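Local coordinates for NOL1/NOP2/sun family protein (Enterococcus faecium, PDB 3M4X) that probably methylates ribosomal RNA, its RsmB/F-type methyltransferase domain being joined to a C-terminal PUA-like domain expected to help bind the RNA, at residues A[398-404]-A[425-430]; A[384-390]-A[434-438]; A[411-417]-A[444-449]. All blocks are in the same frame, centred on the assembly; numbering follows the deposited sequence.

In the fold
All three contacts lie in the C-terminal part of the chain and reach the five-stranded mixed sheet of the PUA-like domain. Contact 1 pairs two parallel strands at one side of that sheet and is mostly buried. Contact 2, wholly buried, sets helix 386-390 against strand 433-441, the antiparallel neighbour of strand 426-430. Contact 3 is only partly buried: the end of helix 405-413 packs on the chain leaving strand 444-447, and residues after the helix pair with the strand. Contact 1 combines four backbone bonds with aliphatic packing on both faces. Ring and aliphatic packing makes contact 2. Contact 3 mixes an asparagine amide with aromatic packing, and its Tyr-411 donates to Phe-437 O of contact 2.

Contact 1. Residues A[398-404]-A[425-430]; sequences IPCLPIT and WVLLVL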
loop_
_atom_site.group_PDB
_atom_site.type_symbol
_atom_site.label_atom_id
_atom_site.label_comp_id
_atom_site.label_asym_id
_atom_site.label_seq_id
_atom_site.Cartn_x
_atom_site.Cartn_y
_atom_site.Cartn_z
ATOM N N ILE A 398 18.900 -8.217 18.532
ATOM C CA ILE A 398 19.811 -8.610 17.459
ATOM C C ILE A 398 21.094 -7.789 17.480
ATOM O O ILE A 398 21.119 -6.707 18.057
ATOM C CB ILE A 398 19.162 -8.411 16.085
ATOM C CG1 ILE A 398 18.889 -6.925 15.869
ATOM C CG2 ILE A 398 17.867 -9.228 15.963
ATOM C CD1 ILE A 398 18.089 -6.667 14.661
ATOM N N PRO A 399 22.164 -8.307 16.845
ATOM C CA PRO A 399 23.439 -7.586 16.733
ATOM C C PRO A 399 23.278 -6.315 15.901
ATOM O O PRO A 399 22.894 -6.360 14.723
ATOM C CB PRO A 399 24.361 -8.589 16.018
ATOM C CG PRO A 399 23.754 -9.916 16.286
ATOM C CD PRO A 399 22.254 -9.658 16.269
ATOM N N CYS A 400 23.555 -5.187 16.537
ATOM C CA CYS A 400 23.373 -3.884 15.926
ATOM C C CYS A 400 24.674 -3.114 15.885
ATOM O O CYS A 400 25.499 -3.219 16.787
ATOM C CB CYS A 400 22.363 -3.074 16.739
ATOM S SG CYS A 400 20.694 -3.659 16.595
ATOM N N LEU A 401 24.835 -2.305 14.852
ATOM C CA LEU A 401 25.974 -1.406 14.768
ATOM C C LEU A 401 25.409 -0.006 14.518
ATOM O O LEU A 401 25.045 0.342 13.398
ATOM C CB LEU A 401 26.913 -1.889 13.653
ATOM C CG LEU A 401 28.070 -1.121 12.997
ATOM C CD1 LEU A 401 28.198 0.338 13.418
ATOM C CD2 LEU A 401 29.360 -1.874 13.202
ATOM N N PRO A 402 25.288 0.786 15.584
ATOM C CA PRO A 402 24.825 2.168 15.468
ATOM C C PRO A 402 25.730 2.983 14.539
ATOM O O PRO A 402 26.952 2.851 14.612
ATOM C CB PRO A 402 24.953 2.699 16.903
ATOM C CG PRO A 402 24.926 1.476 17.778
ATOM C CD PRO A 402 25.634 0.427 16.973
ATOM N N ILE A 403 25.137 3.802 13.677
ATOM C CA ILE A 403 25.895 4.625 12.744
ATOM C C ILE A 403 25.459 6.082 12.856
ATOM O O ILE A 403 24.440 6.382 13.492
ATOM C CB ILE A 403 25.694 4.164 11.304
ATOM C CG1 ILE A 403 24.245 4.382 10.887
ATOM C CG2 ILE A 403 26.080 2.688 11.169
ATOM C CD1 ILE A 403 23.978 4.137 9.425
ATOM N N THR A 404 26.250 6.973 12.251
ATOM C CA THR A 404 25.998 8.414 12.235
ATOM C C THR A 404 25.325 8.740 10.907
ATOM O O THR A 404 25.221 7.872 10.048
ATOM C CB THR A 404 27.332 9.220 12.338
ATOM O OG1 THR A 404 28.142 8.949 11.188
ATOM C CG2 THR A 404 28.121 8.824 13.587
ATOM N N TRP A 425 27.685 -10.166 10.292
ATOM C CA TRP A 425 26.415 -9.548 9.893
ATOM C C TRP A 425 25.847 -8.665 10.980
ATOM O O TRP A 425 25.613 -9.116 12.093
ATOM C CB TRP A 425 25.386 -10.611 9.507
ATOM C CG TRP A 425 25.805 -11.345 8.307
ATOM C CD1 TRP A 425 26.246 -12.641 8.239
ATOM C CD2 TRP A 425 25.875 -10.823 6.980
ATOM N NE1 TRP A 425 26.571 -12.956 6.942
ATOM C CE2 TRP A 425 26.351 -11.856 6.150
ATOM C CE3 TRP A 425 25.571 -9.581 6.411
ATOM C CZ2 TRP A 425 26.529 -11.685 4.780
ATOM C CZ3 TRP A 425 25.744 -9.415 5.050
ATOM C CH2 TRP A 425 26.224 -10.458 4.253
ATOM N N VAL A 426 25.633 -7.394 10.662
ATOM C CA VAL A 426 25.127 -6.459 11.653
ATOM C C VAL A 426 24.041 -5.602 11.048
ATOM O O VAL A 426 24.118 -5.230 9.873
ATOM C CB VAL A 426 26.250 -5.555 12.224
ATOM C CG1 VAL A 426 27.247 -6.387 13.024
ATOM C CG2 VAL A 426 26.957 -4.780 11.107
ATOM N N LEU A 427 23.019 -5.313 11.849
ATOM C CA LEU A 427 21.973 -4.380 11.453
ATOM C C LEU A 427 22.482 -2.968 11.704
ATOM O O LEU A 427 22.749 -2.601 12.842
ATOM C CB LEU A 427 20.700 -4.612 12.282
ATOM C CG LEU A 427 19.499 -3.725 11.919
ATOM C CD1 LEU A 427 18.958 -4.084 10.532
ATOM C CD2 LEU A 427 18.392 -3.778 12.975
ATOM N N LEU A 428 22.623 -2.180 10.648
ATOM C CA LEU A 428 22.977 -0.769 10.806
ATOM C C LEU A 428 21.772 0.014 11.316
ATOM O O LEU A 428 20.681 -0.095 10.769
ATOM C CB LEU A 428 23.486 -0.188 9.484
ATOM C CG LEU A 428 24.582 -1.052 8.851
ATOM C CD1 LEU A 428 25.260 -0.342 7.693
ATOM C CD2 LEU A 428 25.614 -1.465 9.877
ATOM N N VAL A 429 21.964 0.780 12.386
ATOM C CA VAL A 429 20.866 1.515 13.007
ATOM C C VAL A 429 21.227 2.989 13.189
ATOM O O VAL A 429 22.231 3.314 13.823
ATOM C CB VAL A 429 20.457 0.904 14.371
ATOM C CG1 VAL A 429 19.380 1.740 15.037
ATOM C CG2 VAL A 429 19.974 -0.534 14.202
ATOM N N LEU A 430 20.404 3.869 12.621
ATOM C CA LEU A 430 20.571 5.315 12.765
ATOM C C LEU A 430 19.616 5.806 13.843
ATOM O O LEU A 430 18.402 5.859 13.642
ATOM C CB LEU A 430 20.280 6.019 11.433
ATOM C CG LEU A 430 20.446 7.532 11.274
ATOM C CD1 LEU A 430 21.846 8.003 11.652
ATOM C CD2 LEU A 430 20.137 7.905 9.831
HETATM O O HOH W 1 23.087 5.962 15.741
#
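Strands 400-403 and 426-430 run parallel, their axes approaching to 4.5 Å with directions 29° apart, and pair Cys-400 with Leu-427, Leu-401 with Leu-428 and Pro-402 with Val-429. This is the parallel edge of the mixed sheet in the PUA-like domain. Helix 405-413 lies in the connection between the two strands. Four backbone bonds zip them together. Leu-427 N donates to Pro-399 O and Leu-401 N to Leu-427 O, both nearly straight at the hydrogen. Val-429 N reaches Leu-401 O at 3.3 Å from above the carbonyl plane, a longer bond. Ile-403 N closes the ladder on Val-429 O at 3.0 Å.

One face carries Cys-400, Leu-427, Pro-402 and Val-429. There SG of Cys-400 rests 4.0 Å from CG2 of Val-429. At the start of the pairing, Ile-398 turns CG1 between its backbone N and carbonyl carbon (chi1 64°). With CG1 there and the chain extended beyond it, CD1 comes to 3.4 Å from CD2 of Leu-427, a tight approach for two methyls. The other face carries Leu-401, Leu-428, Ile-403 and Leu-430. Leu-401 and Leu-428 lie side by side and point the same way, CG of Leu-401 being 4.0 Å from CD2 of Leu-428. CB of Leu-401 also meets CG2 of Val-426, and CG2 of Ile-403 packs on CB of Leu-428. At the far end a water donates to Ile-403 O at 2.7 Å and, weakly, to Val-429 O. CD1 of Leu-430 meets Ile-403 O from another side, at 3.6 Å.

Contact 2. Residues A[384-390]-A[434-438]; sequences PSYALAL and PVGFG
Pro-384 sets its CB over one face of the Phe-437 ring, 3.7 Å from the ring centroid and 20° off the normal. It is a CH-pi contact, displaced toward the rim, and CE1 is the nearest ring atom. The same ring turns its edge to the first turn of helix 386-390. Ser-385 O lies in the ring plane, 3.2 Å from CD1 of Phe-437, while it also accepts the helical bond from Ala-389 N. CG of Leu-388 comes to the edge too, at 4.2 Å from CE1 of Phe-437.

Ala-389 is the close point between the backbones. Its CB points at the strand and touches CA of Gly-436 at 3.5 Å. The methyl rests in the angle formed by Gly-436 CA and the Phe-437 edge atom CD1. Gly-436 has a positive phi, a backbone shape that suits a residue without a CB.

Tyr-386 starts away from the strand. With CG anti to the backbone N (chi1 -172°), its ring swings back, and CE1 at the ring edge reaches Val-435 O at 3.6 Å. CD1 of Leu-390 lies over one face of this ring and also packs on the backbone of Val-435. Gln-83 NE2 bonds to both Tyr-386 OH and Val-435 O, tying this end to the N-terminal part of the chain.

Ser-385 is the N-cap. Its OG accepts from Leu-388 N at 3.1 Å and also bonds to His-373 O. Phe-333 of helix 324-336 packs on Pro-384, Leu-388 and Phe-437. The whole is a helix-on-sheet interface between two parts of the protein: a short N-capped helix of the first C-terminal region, following strand 381-384, packs on a strand of the PUA-like sheet.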
loop_
_atom_site.group_PDB
_atom_site.type_symbol
_atom_site.label_atom_id
_atom_site.label_comp_id
_atom_site.label_asym_id
_atom_site.label_seq_id
_atom_site.Cartn_x
_atom_site.Cartn_y
_atom_site.Cartn_z
ATOM N N PRO A 384 21.896 -12.264 4.564
ATOM C CA PRO A 384 20.626 -11.697 5.016
ATOM C C PRO A 384 20.212 -10.579 4.055
ATOM O O PRO A 384 21.070 -9.970 3.404
ATOM C CB PRO A 384 20.968 -11.097 6.390
ATOM C CG PRO A 384 22.396 -11.474 6.665
ATOM C CD PRO A 384 23.034 -11.804 5.375
ATOM N N SER A 385 18.917 -10.296 3.983
ATOM C CA SER A 385 18.409 -9.354 2.990
ATOM C C SER A 385 18.099 -7.969 3.546
ATOM O O SER A 385 17.936 -7.772 4.755
ATOM C CB SER A 385 17.129 -9.899 2.379
ATOM O OG SER A 385 16.132 -9.937 3.382
ATOM N N TYR A 386 17.995 -7.021 2.620
ATOM C CA TYR A 386 17.523 -5.677 2.888
ATOM C C TYR A 386 16.127 -5.745 3.493
ATOM O O TYR A 386 15.825 -5.047 4.460
ATOM C CB TYR A 386 17.502 -4.916 1.571
ATOM C CG TYR A 386 17.218 -3.428 1.662
ATOM C CD1 TYR A 386 18.030 -2.589 2.409
ATOM C CD2 TYR A 386 16.176 -2.858 0.948
ATOM C CE1 TYR A 386 17.793 -1.232 2.472
ATOM C CE2 TYR A 386 15.935 -1.497 1.000
ATOM C CZ TYR A 386 16.748 -0.689 1.766
ATOM O OH TYR A 386 16.517 0.669 1.830
ATOM N N ALA A 387 15.281 -6.609 2.943
ATOM C CA ALA A 387 13.909 -6.737 3.426
ATOM C C ALA A 387 13.881 -7.075 4.912
ATOM O O ALA A 387 13.110 -6.489 5.682
ATOM C CB ALA A 387 13.135 -7.785 2.611
ATOM N N LEU A 388 14.712 -8.035 5.312
ATOM C CA LEU A 388 14.746 -8.496 6.691
ATOM C C LEU A 388 15.194 -7.361 7.615
ATOM O O LEU A 388 14.569 -7.097 8.651
ATOM C CB LEU A 388 15.674 -9.718 6.820
ATOM C CG LEU A 388 15.935 -10.245 8.234
ATOM C CD1 LEU A 388 14.646 -10.488 8.975
ATOM C CD2 LEU A 388 16.765 -11.511 8.191
ATOM N N ALA A 389 16.269 -6.681 7.230
ATOM C CA ALA A 389 16.708 -5.492 7.952
ATOM C C ALA A 389 15.554 -4.519 8.204
ATOM O O ALA A 389 15.334 -4.089 9.336
ATOM C CB ALA A 389 17.846 -4.787 7.197
ATOM N N LEU A 390 14.820 -4.188 7.145
ATOM C CA LEU A 390 13.736 -3.200 7.215
ATOM C C LEU A 390 12.428 -3.704 7.842
ATOM O O LEU A 390 11.515 -2.916 8.079
ATOM C CB LEU A 390 13.466 -2.603 5.832
ATOM C CG LEU A 390 14.332 -1.365 5.545
ATOM C CD1 LEU A 390 15.824 -1.684 5.635
ATOM C CD2 LEU A 390 13.999 -0.752 4.199
ATOM N N PRO A 434 16.443 1.199 11.732
ATOM C CA PRO A 434 17.195 0.160 11.018
ATOM C C PRO A 434 17.274 0.531 9.546
ATOM O O PRO A 434 16.234 0.660 8.883
ATOM C CB PRO A 434 16.330 -1.108 11.208
ATOM C CG PRO A 434 15.468 -0.814 12.402
ATOM C CD PRO A 434 15.176 0.680 12.275
ATOM N N VAL A 435 18.482 0.710 9.027
ATOM C CA VAL A 435 18.601 1.166 7.652
ATOM C C VAL A 435 19.091 0.105 6.683
ATOM O O VAL A 435 19.121 0.343 5.476
ATOM C CB VAL A 435 19.483 2.418 7.548
ATOM C CG1 VAL A 435 18.918 3.505 8.437
ATOM C CG2 VAL A 435 20.925 2.105 7.949
ATOM N N GLY A 436 19.462 -1.069 7.198
ATOM C CA GLY A 436 20.019 -2.113 6.352
ATOM C C GLY A 436 21.088 -2.968 7.020
ATOM O O GLY A 436 21.474 -2.708 8.156
ATOM N N PHE A 437 21.566 -3.994 6.312
ATOM C CA PHE A 437 22.663 -4.819 6.813
ATOM C C PHE A 437 24.039 -4.322 6.370
ATOM O O PHE A 437 24.229 -3.904 5.230
ATOM C CB PHE A 437 22.509 -6.279 6.368
ATOM C CG PHE A 437 21.639 -7.096 7.273
ATOM C CD1 PHE A 437 20.371 -7.482 6.872
ATOM C CD2 PHE A 437 22.094 -7.483 8.529
ATOM C CE1 PHE A 437 19.566 -8.237 7.708
ATOM C CE2 PHE A 437 21.302 -8.229 9.368
ATOM C CZ PHE A 437 20.033 -8.609 8.961
ATOM N N GLY A 438 24.994 -4.385 7.292
ATOM C CA GLY A 438 26.398 -4.324 6.941
ATOM C C GLY A 438 27.044 -5.629 7.372
ATOM O O GLY A 438 26.432 -6.425 8.084
#

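Contact 3. Residues A[411-417]-A[444-449]; sequences YTAGETF and TVKNFF
A chi1 of -175° extends the Asn-447 amide away from its own backbone N, and Tyr-411 does the same with its ring (chi1 180°), which brings amide and ring together with their planes 30° apart. ND2 of Asn-447 donates to Tyr-411 O at 2.8 Å, in the carbonyl plane and on a lone pair. A weak second bond runs from ND2 to Glu-415 O at 3.4 Å. Tyr-411 O also accepts from Gly-414 N, within the Schellman motif that ends the helix. The amide therefore bridges the helix end and the chain beyond it. Its OD1 takes Phe-449 N in an Asx turn and also bonds to Arg-454.

Phe-449 then folds back onto the helix. Its CB lies over one face of the Tyr-411 ring, 3.8 Å from the centroid. Over one face of the Phe-449 ring sits CG2 of Thr-412, 4.0 Å from that centroid, making a second CH-pi contact.

Further along, Phe-417 and Val-445 form an antiparallel hydrogen-bonded pair, with Val-445 N 2.8 Å from Phe-417 O. CB of Val-445 lies over one face of the Phe-417 ring, the third CH-pi contact. The end of helix 405-413 thus packs on the chain leaving strand 444-447, Tyr-411 and Phe-417 both reach Leu-428 of strand 426-430, and strand 417-418 forms one edge of the PUA-like sheet.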
loop_
_atom_site.group_PDB
_atom_site.type_symbol
_atom_site.label_atom_id
_atom_site.label_comp_id
_atom_site.label_asym_id
_atom_site.label_seq_id
_atom_site.Cartn_x
_atom_site.Cartn_y
_atom_site.Cartn_z
ATOM N N TYR A 411 26.965 4.830 3.370
ATOM C CA TYR A 411 26.290 3.548 3.211
ATOM C C TYR A 411 25.328 3.540 2.018
ATOM O O TYR A 411 25.402 2.655 1.163
ATOM C CB TYR A 411 25.575 3.151 4.508
ATOM C CG TYR A 411 24.837 1.830 4.420
ATOM C CD1 TYR A 411 25.530 0.627 4.374
ATOM C CD2 TYR A 411 23.441 1.788 4.379
ATOM C CE1 TYR A 411 24.853 -0.580 4.287
ATOM C CE2 TYR A 411 22.763 0.596 4.296
ATOM C CZ TYR A 411 23.466 -0.587 4.252
ATOM O OH TYR A 411 22.778 -1.784 4.167
ATOM N N THR A 412 24.434 4.523 1.946
ATOM C CA THR A 412 23.489 4.584 0.826
ATOM C C THR A 412 24.165 4.921 -0.509
ATOM O O THR A 412 23.618 4.648 -1.575
ATOM C CB THR A 412 22.331 5.554 1.090
ATOM O OG1 THR A 412 22.858 6.809 1.528
ATOM C CG2 THR A 412 21.416 4.989 2.165
ATOM N N ALA A 413 25.358 5.502 -0.443
ATOM C CA ALA A 413 26.192 5.686 -1.632
ATOM C C ALA A 413 26.821 4.365 -2.070
ATOM O O ALA A 413 27.245 4.218 -3.218
ATOM C CB ALA A 413 27.277 6.723 -1.369
ATOM N N GLY A 414 26.891 3.410 -1.147
ATOM C CA GLY A 414 27.409 2.093 -1.459
ATOM C C GLY A 414 28.824 1.893 -0.950
ATOM O O GLY A 414 29.460 0.887 -1.242
ATOM N N GLU A 415 29.315 2.853 -0.179
ATOM C CA GLU A 415 30.687 2.806 0.297
ATOM C C GLU A 415 30.838 2.128 1.655
ATOM O O GLU A 415 29.939 2.170 2.502
ATOM C CB GLU A 415 31.278 4.211 0.339
ATOM C CG GLU A 415 31.488 4.809 -1.048
ATOM C CD GLU A 415 31.813 6.285 -1.003
ATOM O OE1 GLU A 415 31.237 6.988 -0.143
ATOM O OE2 GLU A 415 32.637 6.745 -1.828
ATOM N N THR A 416 31.986 1.495 1.845
ATOM C CA THR A 416 32.337 0.935 3.133
ATOM C C THR A 416 32.639 2.098 4.066
ATOM O O THR A 416 32.954 3.189 3.611
ATOM C CB THR A 416 33.581 0.035 3.021
ATOM O OG1 THR A 416 34.764 0.842 2.991
ATOM C CG2 THR A 416 33.528 -0.807 1.756
ATOM N N PHE A 417 32.491 1.877 5.367
ATOM C CA PHE A 417 33.011 2.803 6.368
ATOM C C PHE A 417 33.732 1.989 7.440
ATOM O O PHE A 417 33.707 0.753 7.412
ATOM C CB PHE A 417 31.914 3.700 6.960
ATOM C CG PHE A 417 30.823 2.949 7.686
ATOM C CD1 PHE A 417 30.838 2.841 9.066
ATOM C CD2 PHE A 417 29.767 2.378 6.987
ATOM C CE1 PHE A 417 29.836 2.159 9.734
ATOM C CE2 PHE A 417 28.761 1.699 7.651
ATOM C CZ PHE A 417 28.800 1.584 9.027
ATOM N N THR A 444 36.338 -2.916 9.193
ATOM C CA THR A 444 35.604 -2.151 8.206
ATOM C C THR A 444 34.251 -2.803 7.932
ATOM O O THR A 444 34.159 -4.017 7.746
ATOM C CB THR A 444 36.372 -2.007 6.881
ATOM O OG1 THR A 444 36.124 -3.151 6.054
ATOM C CG2 THR A 444 37.868 -1.837 7.126
ATOM N N VAL A 445 33.204 -1.986 7.918
ATOM C CA VAL A 445 31.857 -2.451 7.605
ATOM C C VAL A 445 31.649 -2.543 6.093
ATOM O O VAL A 445 31.668 -1.532 5.393
ATOM C CB VAL A 445 30.809 -1.512 8.230
ATOM C CG1 VAL A 445 29.401 -2.016 7.970
ATOM C CG2 VAL A 445 31.062 -1.381 9.721
ATOM N N LYS A 446 31.451 -3.761 5.595
ATOM C CA LYS A 446 31.229 -3.981 4.172
ATOM C C LYS A 446 29.779 -3.704 3.792
ATOM O O LYS A 446 28.871 -3.866 4.604
ATOM C CB LYS A 446 31.625 -5.403 3.767
ATOM C CG LYS A 446 33.118 -5.679 3.887
ATOM C CD LYS A 446 33.502 -6.952 3.150
ATOM C CE LYS A 446 34.939 -6.877 2.663
ATOM N NZ LYS A 446 35.148 -7.751 1.478
ATOM N N ASN A 447 29.571 -3.308 2.542
ATOM C CA ASN A 447 28.314 -2.688 2.154
ATOM C C ASN A 447 27.284 -3.616 1.527
ATOM O O ASN A 447 27.533 -4.236 0.490
ATOM C CB ASN A 447 28.572 -1.503 1.227
ATOM C CG ASN A 447 27.306 -0.754 0.901
ATOM O OD1 ASN A 447 26.413 -1.289 0.252
ATOM N ND2 ASN A 447 27.206 0.474 1.378
ATOM N N PHE A 448 26.116 -3.692 2.157
ATOM C CA PHE A 448 25.021 -4.471 1.604
ATOM C C PHE A 448 23.743 -3.675 1.374
ATOM O O PHE A 448 22.631 -4.219 1.398
ATOM C CB PHE A 448 24.799 -5.742 2.418
ATOM C CG PHE A 448 25.874 -6.750 2.189
ATOM C CD1 PHE A 448 27.050 -6.699 2.910
ATOM C CD2 PHE A 448 25.748 -7.695 1.190
ATOM C CE1 PHE A 448 28.059 -7.594 2.671
ATOM C CE2 PHE A 448 26.762 -8.600 0.947
ATOM C CZ PHE A 448 27.917 -8.548 1.690
ATOM N N PHE A 449 23.912 -2.380 1.130
ATOM C CA PHE A 449 22.812 -1.591 0.605
ATOM C C PHE A 449 22.617 -2.007 -0.846
ATOM O O PHE A 449 23.567 -1.969 -1.635
ATOM C CB PHE A 449 23.091 -0.095 0.710
ATOM C CG PHE A 449 21.880 0.760 0.428
ATOM C CD1 PHE A 449 20.756 0.674 1.234
ATOM C CD2 PHE A 449 21.859 1.633 -0.648
ATOM C CE1 PHE A 449 19.643 1.446 0.982
ATOM C CE2 PHE A 449 20.745 2.410 -0.907
ATOM C CZ PHE A 449 19.639 2.322 -0.090
#